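Local coordinates for Svp1-like protein 2 (Kluyveromyces lactis, PDB 4V16) that probably takes part in protein transport as a beta-propeller of the PROPPIN family that binds phosphoinositides at membranes, at residues S226-R231 with N282-A287; C271-K276 with L320-R325; S290-V295 with T306-Y311. All blocks are in the same frame, centred on the assembly; numbering follows the deposited sequence.

Interaction 1 of 3, residues S226-R231 with N282-A287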
loop_
_atom_site.group_PDB
_atom_site.type_symbol
_atom_site.label_atom_id
_atom_site.label_comp_id
_atom_site.label_asym_id
_atom_site.label_seq_id
_atom_site.Cartn_x
_atom_site.Cartn_y
_atom_site.Cartn_z
ATOM N N SER A 226 13.939 -4.629 -8.795
ATOM C CA SER A 226 12.810 -3.745 -8.550
ATOM C C SER A 226 11.962 -4.333 -7.429
ATOM O O SER A 226 11.647 -5.523 -7.435
ATOM C CB SER A 226 11.974 -3.549 -9.817
ATOM O OG SER A 226 11.460 -4.782 -10.286
ATOM N N ILE A 227 11.607 -3.493 -6.463
ATOM C CA ILE A 227 10.848 -3.933 -5.299
ATOM C C ILE A 227 9.348 -3.820 -5.554
ATOM O O ILE A 227 8.842 -2.752 -5.897
ATOM C CB ILE A 227 11.246 -3.118 -4.058
ATOM C CG1 ILE A 227 12.667 -3.503 -3.636
ATOM C CG2 ILE A 227 10.281 -3.360 -2.904
ATOM C CD1 ILE A 227 13.333 -2.497 -2.731
ATOM N N ILE A 228 8.646 -4.934 -5.373
ATOM C CA ILE A 228 7.230 -5.026 -5.713
ATOM C C ILE A 228 6.339 -4.464 -4.612
ATOM O O ILE A 228 5.364 -3.766 -4.896
ATOM C CB ILE A 228 6.815 -6.484 -5.986
ATOM C CG1 ILE A 228 7.757 -7.134 -7.004
ATOM C CG2 ILE A 228 5.372 -6.550 -6.471
ATOM C CD1 ILE A 228 7.846 -6.403 -8.327
ATOM N N ASP A 229 6.655 -4.782 -3.360
ATOM C CA ASP A 229 5.875 -4.258 -2.243
ATOM C C ASP A 229 6.611 -4.331 -0.907
ATOM O O ASP A 229 7.484 -5.178 -0.705
ATOM C CB ASP A 229 4.546 -5.012 -2.131
ATOM C CG ASP A 229 3.532 -4.285 -1.264
ATOM O OD1 ASP A 229 3.543 -3.036 -1.250
ATOM O OD2 ASP A 229 2.721 -4.962 -0.599
ATOM N N MET A 230 6.243 -3.421 -0.008
ATOM C CA MET A 230 6.707 -3.421 1.376
ATOM C C MET A 230 5.509 -3.349 2.309
ATOM O O MET A 230 4.440 -2.877 1.921
ATOM C CB MET A 230 7.628 -2.235 1.652
ATOM C CG MET A 230 8.960 -2.270 0.942
ATOM S SD MET A 230 9.859 -0.736 1.231
ATOM C CE MET A 230 11.504 -1.225 0.734
ATOM N N ARG A 231 5.685 -3.802 3.545
ATOM C CA ARG A 231 4.624 -3.687 4.536
ATOM C C ARG A 231 5.141 -3.922 5.950
ATOM O O ARG A 231 5.805 -4.923 6.222
ATOM C CB ARG A 231 3.497 -4.671 4.222
ATOM C CG ARG A 231 2.136 -4.210 4.690
ATOM C CD ARG A 231 1.611 -3.035 3.861
ATOM N NE ARG A 231 0.986 -3.467 2.614
ATOM C CZ ARG A 231 0.485 -2.639 1.701
ATOM N NH1 ARG A 231 0.537 -1.327 1.885
ATOM N NH2 ARG A 231 -0.067 -3.124 0.598
ATOM N N ASN A 282 3.525 -10.783 -12.154
ATOM C CA ASN A 282 4.472 -9.673 -12.173
ATOM C C ASN A 282 4.152 -8.608 -11.121
ATOM O O ASN A 282 4.755 -7.534 -11.110
ATOM C CB ASN A 282 4.508 -9.035 -13.565
ATOM C CG ASN A 282 3.131 -8.646 -14.065
ATOM O OD1 ASN A 282 2.563 -7.639 -13.642
ATOM N ND2 ASN A 282 2.592 -9.441 -14.983
ATOM N N ASP A 283 3.211 -8.914 -10.232
ATOM C CA ASP A 283 2.797 -7.972 -9.198
ATOM C C ASP A 283 2.135 -8.718 -8.048
ATOM O O ASP A 283 1.548 -9.780 -8.247
ATOM C CB ASP A 283 1.836 -6.924 -9.775
ATOM C CG ASP A 283 1.539 -5.793 -8.801
ATOM O OD1 ASP A 283 2.490 -5.268 -8.182
ATOM O OD2 ASP A 283 0.354 -5.423 -8.654
ATOM N N CYS A 284 2.242 -8.164 -6.845
ATOM C CA CYS A 284 1.554 -8.713 -5.683
ATOM C C CYS A 284 1.475 -7.659 -4.585
ATOM O O CYS A 284 2.011 -6.559 -4.733
ATOM C CB CYS A 284 2.265 -9.970 -5.170
ATOM S SG CYS A 284 3.867 -9.677 -4.374
ATOM N N LYS A 285 0.794 -7.991 -3.493
ATOM C CA LYS A 285 0.729 -7.102 -2.338
ATOM C C LYS A 285 0.740 -7.898 -1.038
ATOM O O LYS A 285 0.093 -8.941 -0.923
ATOM C CB LYS A 285 -0.512 -6.209 -2.414
ATOM C CG LYS A 285 -0.449 -5.202 -3.550
ATOM C CD LYS A 285 -1.584 -4.194 -3.498
ATOM C CE LYS A 285 -1.453 -3.173 -4.621
ATOM N NZ LYS A 285 -2.524 -2.138 -4.593
ATOM N N ILE A 286 1.495 -7.391 -0.069
ATOM C CA ILE A 286 1.689 -8.061 1.208
ATOM C C ILE A 286 0.665 -7.576 2.231
ATOM O O ILE A 286 0.260 -6.413 2.211
ATOM C CB ILE A 286 3.106 -7.812 1.770
ATOM C CG1 ILE A 286 4.177 -8.048 0.700
ATOM C CG2 ILE A 286 3.365 -8.708 2.971
ATOM C CD1 ILE A 286 5.503 -7.408 1.034
ATOM N N ALA A 287 0.255 -8.470 3.125
ATOM C CA ALA A 287 -0.626 -8.107 4.228
ATOM C C ALA A 287 -0.309 -8.934 5.466
ATOM O O ALA A 287 -0.316 -10.163 5.421
ATOM C CB ALA A 287 -2.077 -8.293 3.834
#
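Arg231 and Asp229 reach across from strand 227-231 to grip the two backbone polar atoms of Ile286. The arginine starts with CB against CB of Ile286, 4.0 Å away. CG, anti to the backbone N, comes within 3.8 Å of Ile286 O; the bend at chi2 (71°) then carries CD past the same oxygen at a similar distance. NE then donates to Ile286 O over 3.1 Å, with the oxygen at the edge of the guanidinium and almost in its plane. At the tip, Arg231 NH2 sits 3.5 Å from Asp229 OD2, an ion pair by charge alone, since the oxygen lies well out of the guanidinium plane. That same OD2 uses its anti lone pair to accept a nearly straight bond from Ile286 N, 2.8 Å long. Asp229 OD1 is salt-bridged to Arg186, which probably keeps the carboxylate ionised and fixes its rotation. Van der Waals contacts continue the interface: the methyl CG2 of Ile228 lies 3.5 Å from Cys284 N and also meets the cysteine sulphur, while Ile286 CD1 packs against the backbone carbonyl of Asp229. Ile228 and Asp229 form a classic beta bulge opposite Val242, and both point toward 282-287. The two strands run nearly parallel, 17° apart, with axes 6.3 Å from each other. They are the first strands of successive four-stranded propeller blades near the centre of the fold; Ile286 and Cys284 also pack on strands 238-243 and 293-298, and Met230 on strand 182-187.

Interaction 2 of 3, residues C271-K276 with L320-R325; sequences CNFKLK and LQLNQR
Leu320 fills the apolar centre of this contact, with Cys271 and Phe273 gathered round one of its methyl groups. Its CD1 lies 3.8 Å from Cys271 CB and equally close to Phe273 CB. Phe273 holds CG anti to its backbone N (chi1 -170°), and the ring extends onward until CZ meets Leu322 CB at 3.8 Å, the two side chains crossing at about a right angle. The ring also packs edge-to-face with Phe307, from the strand next to 320-325. Farther out, Leu322 CD2 touches the stem of Lys276, 3.9 Å from its CE, while the extended lysine chain carries its charge on past the leucine. At the polar edge, Arg325 rests its guanidinium beside the same lysine, NH2 lying 3.6 Å from Lys276 CB. NH2 also donates a weak, bent bond to Lys276 O (2.9 Å, 125° at the hydrogen). The other terminal nitrogen of Arg325, NH1, is salt-bridged to Asp305, which probably offsets some of the repulsion between the two cationic side chains. An alanine in place of Arg325 would probably leave Asp305 without its charged mate and the Lys276 stem without the flat group that flanks it. The segments belong to the fourth strands of successive propeller blades, their short segments running at 41° to each other, with no backbone pairing between them. The blades are joined here mainly through side chains: Leu320 reaches Leu248 and Val250 on strand 247-252, and Cys271 touches Leu309 on strand 303-312.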
loop_
_atom_site.group_PDB
_atom_site.type_symbol
_atom_site.label_atom_id
_atom_site.label_comp_id
_atom_site.label_asym_id
_atom_site.label_seq_id
_atom_site.Cartn_x
_atom_site.Cartn_y
_atom_site.Cartn_z
ATOM N N CYS A 271 14.732 -13.483 7.602
ATOM C CA CYS A 271 14.042 -14.547 6.874
ATOM C C CYS A 271 14.200 -14.398 5.372
ATOM O O CYS A 271 14.444 -13.303 4.864
ATOM C CB CYS A 271 12.551 -14.555 7.207
ATOM S SG CYS A 271 12.139 -15.240 8.802
ATOM N N ASN A 272 14.047 -15.514 4.670
ATOM C CA ASN A 272 13.969 -15.514 3.218
ATOM C C ASN A 272 13.041 -16.626 2.764
ATOM O O ASN A 272 12.922 -17.653 3.432
ATOM C CB ASN A 272 15.352 -15.691 2.594
ATOM C CG ASN A 272 16.268 -14.521 2.872
ATOM O OD1 ASN A 272 16.061 -13.425 2.354
ATOM N ND2 ASN A 272 17.289 -14.746 3.692
ATOM N N PHE A 273 12.375 -16.418 1.635
ATOM C CA PHE A 273 11.511 -17.447 1.081
ATOM C C PHE A 273 11.290 -17.238 -0.410
ATOM O O PHE A 273 10.700 -16.240 -0.826
ATOM C CB PHE A 273 10.168 -17.470 1.812
ATOM C CG PHE A 273 9.315 -18.657 1.467
ATOM C CD1 PHE A 273 8.490 -18.637 0.352
ATOM C CD2 PHE A 273 9.340 -19.795 2.255
ATOM C CE1 PHE A 273 7.708 -19.731 0.031
ATOM C CE2 PHE A 273 8.558 -20.890 1.939
ATOM C CZ PHE A 273 7.742 -20.857 0.827
ATOM N N LYS A 274 11.769 -18.187 -1.207
ATOM C CA LYS A 274 11.527 -18.174 -2.644
ATOM C C LYS A 274 10.050 -18.422 -2.919
ATOM O O LYS A 274 9.565 -19.544 -2.779
ATOM C CB LYS A 274 12.385 -19.228 -3.347
ATOM C CG LYS A 274 13.877 -18.943 -3.283
ATOM C CD LYS A 274 14.698 -20.146 -3.713
ATOM C CE LYS A 274 16.180 -19.808 -3.784
ATOM N NZ LYS A 274 16.717 -19.336 -2.477
ATOM N N LEU A 275 9.339 -17.366 -3.301
ATOM C CA LEU A 275 7.904 -17.456 -3.548
ATOM C C LEU A 275 7.605 -18.328 -4.761
ATOM O O LEU A 275 8.427 -18.448 -5.669
ATOM C CB LEU A 275 7.312 -16.060 -3.747
ATOM C CG LEU A 275 7.394 -15.126 -2.539
ATOM C CD1 LEU A 275 7.004 -13.709 -2.931
ATOM C CD2 LEU A 275 6.510 -15.633 -1.409
ATOM N N LYS A 276 6.424 -18.938 -4.762
ATOM C CA LYS A 276 5.983 -19.762 -5.881
ATOM C C LYS A 276 5.255 -18.906 -6.912
ATOM O O LYS A 276 4.093 -18.542 -6.719
ATOM C CB LYS A 276 5.074 -20.888 -5.389
ATOM C CG LYS A 276 5.666 -21.701 -4.251
ATOM C CD LYS A 276 4.885 -22.983 -4.018
ATOM C CE LYS A 276 5.480 -23.793 -2.880
ATOM N NZ LYS A 276 4.900 -25.162 -2.803
ATOM N N LEU A 320 10.433 -18.796 7.565
ATOM C CA LEU A 320 9.105 -18.653 6.978
ATOM C C LEU A 320 8.545 -19.993 6.512
ATOM O O LEU A 320 9.285 -20.862 6.049
ATOM C CB LEU A 320 9.150 -17.678 5.801
ATOM C CG LEU A 320 9.184 -16.191 6.152
ATOM C CD1 LEU A 320 9.618 -15.375 4.945
ATOM C CD2 LEU A 320 7.820 -15.733 6.646
ATOM N N GLN A 321 7.229 -20.143 6.630
ATOM C CA GLN A 321 6.547 -21.363 6.221
ATOM C C GLN A 321 5.252 -21.033 5.486
ATOM O O GLN A 321 4.415 -20.286 5.995
ATOM C CB GLN A 321 6.251 -22.240 7.439
ATOM C CG GLN A 321 5.761 -23.639 7.100
ATOM C CD GLN A 321 5.285 -24.402 8.322
ATOM O OE1 GLN A 321 5.073 -23.823 9.389
ATOM N NE2 GLN A 321 5.116 -25.712 8.172
ATOM N N LEU A 322 5.096 -21.592 4.291
ATOM C CA LEU A 322 3.884 -21.403 3.501
ATOM C C LEU A 322 2.845 -22.447 3.887
ATOM O O LEU A 322 2.944 -23.607 3.490
ATOM C CB LEU A 322 4.198 -21.488 2.006
ATOM C CG LEU A 322 3.009 -21.386 1.047
ATOM C CD1 LEU A 322 2.264 -20.074 1.234
ATOM C CD2 LEU A 322 3.472 -21.530 -0.394
ATOM N N ASN A 323 1.848 -22.030 4.663
ATOM C CA ASN A 323 0.832 -22.947 5.171
ATOM C C ASN A 323 -0.258 -23.271 4.152
ATOM O O ASN A 323 -0.419 -24.427 3.761
ATOM C CB ASN A 323 0.189 -22.370 6.435
ATOM C CG ASN A 323 1.104 -22.446 7.644
ATOM O OD1 ASN A 323 1.995 -23.296 7.715
ATOM N ND2 ASN A 323 0.882 -21.560 8.609
ATOM N N GLN A 324 -1.001 -22.251 3.728
ATOM C CA GLN A 324 -2.143 -22.447 2.838
ATOM C C GLN A 324 -2.016 -21.632 1.555
ATOM O O GLN A 324 -1.346 -20.600 1.519
ATOM C CB GLN A 324 -3.433 -22.088 3.558
ATOM N N ARG A 325 -2.669 -22.122 0.506
ATOM C CA ARG A 325 -2.734 -21.440 -0.779
ATOM C C ARG A 325 -4.186 -21.439 -1.247
ATOM O O ARG A 325 -4.732 -22.485 -1.604
ATOM C CB ARG A 325 -1.826 -22.126 -1.801
ATOM C CG ARG A 325 -1.760 -21.428 -3.148
ATOM C CD ARG A 325 -0.734 -22.073 -4.064
ATOM N NE ARG A 325 -0.034 -21.092 -4.894
ATOM C CZ ARG A 325 1.149 -20.555 -4.604
ATOM N NH1 ARG A 325 1.794 -20.892 -3.494
ATOM N NH2 ARG A 325 1.695 -19.672 -5.431
#

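Interaction 3 of 3, residues S290-V295 with T306-Y311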
loop_
_atom_site.group_PDB
_atom_site.type_symbol
_atom_site.label_atom_id
_atom_site.label_comp_id
_atom_site.label_asym_id
_atom_site.label_seq_id
_atom_site.Cartn_x
_atom_site.Cartn_y
_atom_site.Cartn_z
ATOM N N SER A 290 -1.231 -10.908 11.365
ATOM C CA SER A 290 -0.882 -10.870 12.780
ATOM C C SER A 290 0.556 -10.396 12.914
ATOM O O SER A 290 1.154 -9.935 11.944
ATOM C CB SER A 290 -1.059 -12.242 13.429
ATOM O OG SER A 290 -0.112 -13.167 12.927
ATOM N N ASP A 291 1.112 -10.510 14.115
ATOM C CA ASP A 291 2.510 -10.158 14.335
ATOM C C ASP A 291 3.437 -11.249 13.811
ATOM O O ASP A 291 4.654 -11.063 13.769
ATOM C CB ASP A 291 2.780 -9.918 15.823
ATOM C CG ASP A 291 2.276 -8.564 16.302
ATOM O OD1 ASP A 291 2.444 -7.563 15.569
ATOM O OD2 ASP A 291 1.716 -8.502 17.419
ATOM N N THR A 292 2.857 -12.381 13.414
ATOM C CA THR A 292 3.631 -13.525 12.940
ATOM C C THR A 292 2.998 -14.196 11.717
ATOM O O THR A 292 3.332 -15.334 11.385
ATOM C CB THR A 292 3.795 -14.584 14.055
ATOM O OG1 THR A 292 2.511 -14.908 14.607
ATOM C CG2 THR A 292 4.703 -14.066 15.160
ATOM N N GLY A 293 2.094 -13.488 11.044
ATOM C CA GLY A 293 1.416 -14.031 9.879
ATOM C C GLY A 293 1.290 -13.027 8.750
ATOM O O GLY A 293 0.906 -11.879 8.974
ATOM N N LEU A 294 1.616 -13.467 7.536
ATOM C CA LEU A 294 1.494 -12.637 6.340
ATOM C C LEU A 294 0.567 -13.277 5.321
ATOM O O LEU A 294 0.338 -14.488 5.347
ATOM C CB LEU A 294 2.857 -12.403 5.683
ATOM C CG LEU A 294 3.891 -11.554 6.418
ATOM C CD1 LEU A 294 4.578 -12.357 7.510
ATOM C CD2 LEU A 294 4.910 -11.013 5.430
ATOM N N VAL A 295 0.050 -12.453 4.415
ATOM C CA VAL A 295 -0.691 -12.943 3.263
ATOM C C VAL A 295 -0.224 -12.215 2.005
ATOM O O VAL A 295 -0.236 -10.985 1.951
ATOM C CB VAL A 295 -2.212 -12.761 3.436
ATOM C CG1 VAL A 295 -2.951 -13.146 2.159
ATOM C CG2 VAL A 295 -2.716 -13.596 4.600
ATOM N N THR A 306 -0.846 -17.820 2.419
ATOM C CA THR A 306 -0.764 -17.545 3.852
ATOM C C THR A 306 0.561 -18.047 4.422
ATOM O O THR A 306 0.902 -19.222 4.272
ATOM C CB THR A 306 -1.922 -18.204 4.620
ATOM O OG1 THR A 306 -3.172 -17.797 4.049
ATOM C CG2 THR A 306 -1.883 -17.812 6.094
ATOM N N PHE A 307 1.296 -17.155 5.083
ATOM C CA PHE A 307 2.600 -17.486 5.655
ATOM C C PHE A 307 2.584 -17.432 7.179
ATOM O O PHE A 307 1.860 -16.631 7.773
ATOM C CB PHE A 307 3.673 -16.531 5.131
ATOM C CG PHE A 307 4.036 -16.753 3.692
ATOM C CD1 PHE A 307 3.352 -16.098 2.682
ATOM C CD2 PHE A 307 5.070 -17.610 3.349
ATOM C CE1 PHE A 307 3.687 -16.297 1.358
ATOM C CE2 PHE A 307 5.412 -17.814 2.025
ATOM C CZ PHE A 307 4.718 -17.156 1.027
ATOM N N LYS A 308 3.389 -18.291 7.803
ATOM C CA LYS A 308 3.642 -18.216 9.239
ATOM C C LYS A 308 5.103 -17.851 9.484
ATOM O O LYS A 308 6.007 -18.446 8.898
ATOM C CB LYS A 308 3.305 -19.541 9.931
ATOM C CG LYS A 308 3.516 -19.533 11.448
ATOM C CD LYS A 308 2.524 -18.613 12.157
ATOM C CE LYS A 308 2.880 -18.411 13.623
ATOM N NZ LYS A 308 2.809 -19.673 14.411
ATOM N N LEU A 309 5.323 -16.867 10.350
ATOM C CA LEU A 309 6.672 -16.446 10.706
ATOM C C LEU A 309 7.095 -17.126 12.003
ATOM O O LEU A 309 6.731 -16.682 13.092
ATOM C CB LEU A 309 6.737 -14.923 10.845
ATOM C CG LEU A 309 8.104 -14.316 11.171
ATOM C CD1 LEU A 309 9.146 -14.699 10.132
ATOM C CD2 LEU A 309 7.994 -12.803 11.274
ATOM N N ASN A 310 7.861 -18.205 11.877
ATOM C CA ASN A 310 8.261 -19.011 13.028
ATOM C C ASN A 310 9.554 -18.523 13.671
ATOM O O ASN A 310 10.375 -17.879 13.019
ATOM C CB ASN A 310 8.417 -20.475 12.614
ATOM C CG ASN A 310 7.087 -21.159 12.371
ATOM O OD1 ASN A 310 6.135 -20.981 13.131
ATOM N ND2 ASN A 310 7.014 -21.946 11.304
ATOM N N TYR A 311 9.726 -18.842 14.950
ATOM C CA TYR A 311 10.919 -18.458 15.695
ATOM C C TYR A 311 11.365 -19.577 16.627
ATOM O O TYR A 311 10.565 -20.113 17.396
ATOM C CB TYR A 311 10.666 -17.181 16.499
ATOM C CG TYR A 311 11.874 -16.699 17.273
ATOM C CD1 TYR A 311 12.956 -16.128 16.618
ATOM C CD2 TYR A 311 11.931 -16.810 18.658
ATOM C CE1 TYR A 311 14.063 -15.684 17.317
ATOM C CE2 TYR A 311 13.035 -16.368 19.365
ATOM C CZ TYR A 311 14.099 -15.806 18.689
ATOM O OH TYR A 311 15.203 -15.363 19.380
#
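Leu294 and Phe307 form a hydrogen-bonded pair in the antiparallel beta hairpin of strands 293-298 and 303-312, the middle two strands of a propeller blade. This is the tight, buried part. Phe307 N donates to Leu294 O in an almost straight bond of 2.8 Å, and Leu294 N returns a longer one, 3.2 Å, to Phe307 O from above the carbonyl plane. On the same face the CB atoms of the two residues stand 4.2 Å apart; Leu294 goes on to pack against Ala240 of the preceding blade and Phe307 against Leu275. One bond farther along, Leu309 N donates to Thr292 O.

The opposite face is looser, and Thr306 and Lys308 on it are partly exposed. Val295 and Thr306 barely meet there, and Gly293 presents no side chain. Lys308 lies side by side with Thr292, both pointing the same way; its bend at chi2 (68°) brings CD to 3.5 Å from Thr292 O, and CE beyond it meets Thr292 OG1. These are contacts of the aliphatic stem, not of the amine. Just before strand 293-295 the chain makes an ST turn, in which Ser290 OG accepts a hydrogen bond from Thr292 N at 3.1 Å.

From the N terminus, 226-231 begins one blade and 271-276 ends it; the next blade then opens with 282-287. Interaction 1 closes at that point, joining the first strands of the two blades near the middle of the propeller. Interaction 2 crosses it along the chain, because its loop starts before 282-287 and closes only at 320-325, joining the fourth strands toward the rim. Nested inside that loop, and starting after interaction 1 has closed, interaction 3 pairs the second and third strands of the later blade. Its strands lie between the outer two of that blade: 290-295 neighbours 282-287 through Ala287 and Val295, and 306-311 neighbours 320-325 through Lys308 and Gln321.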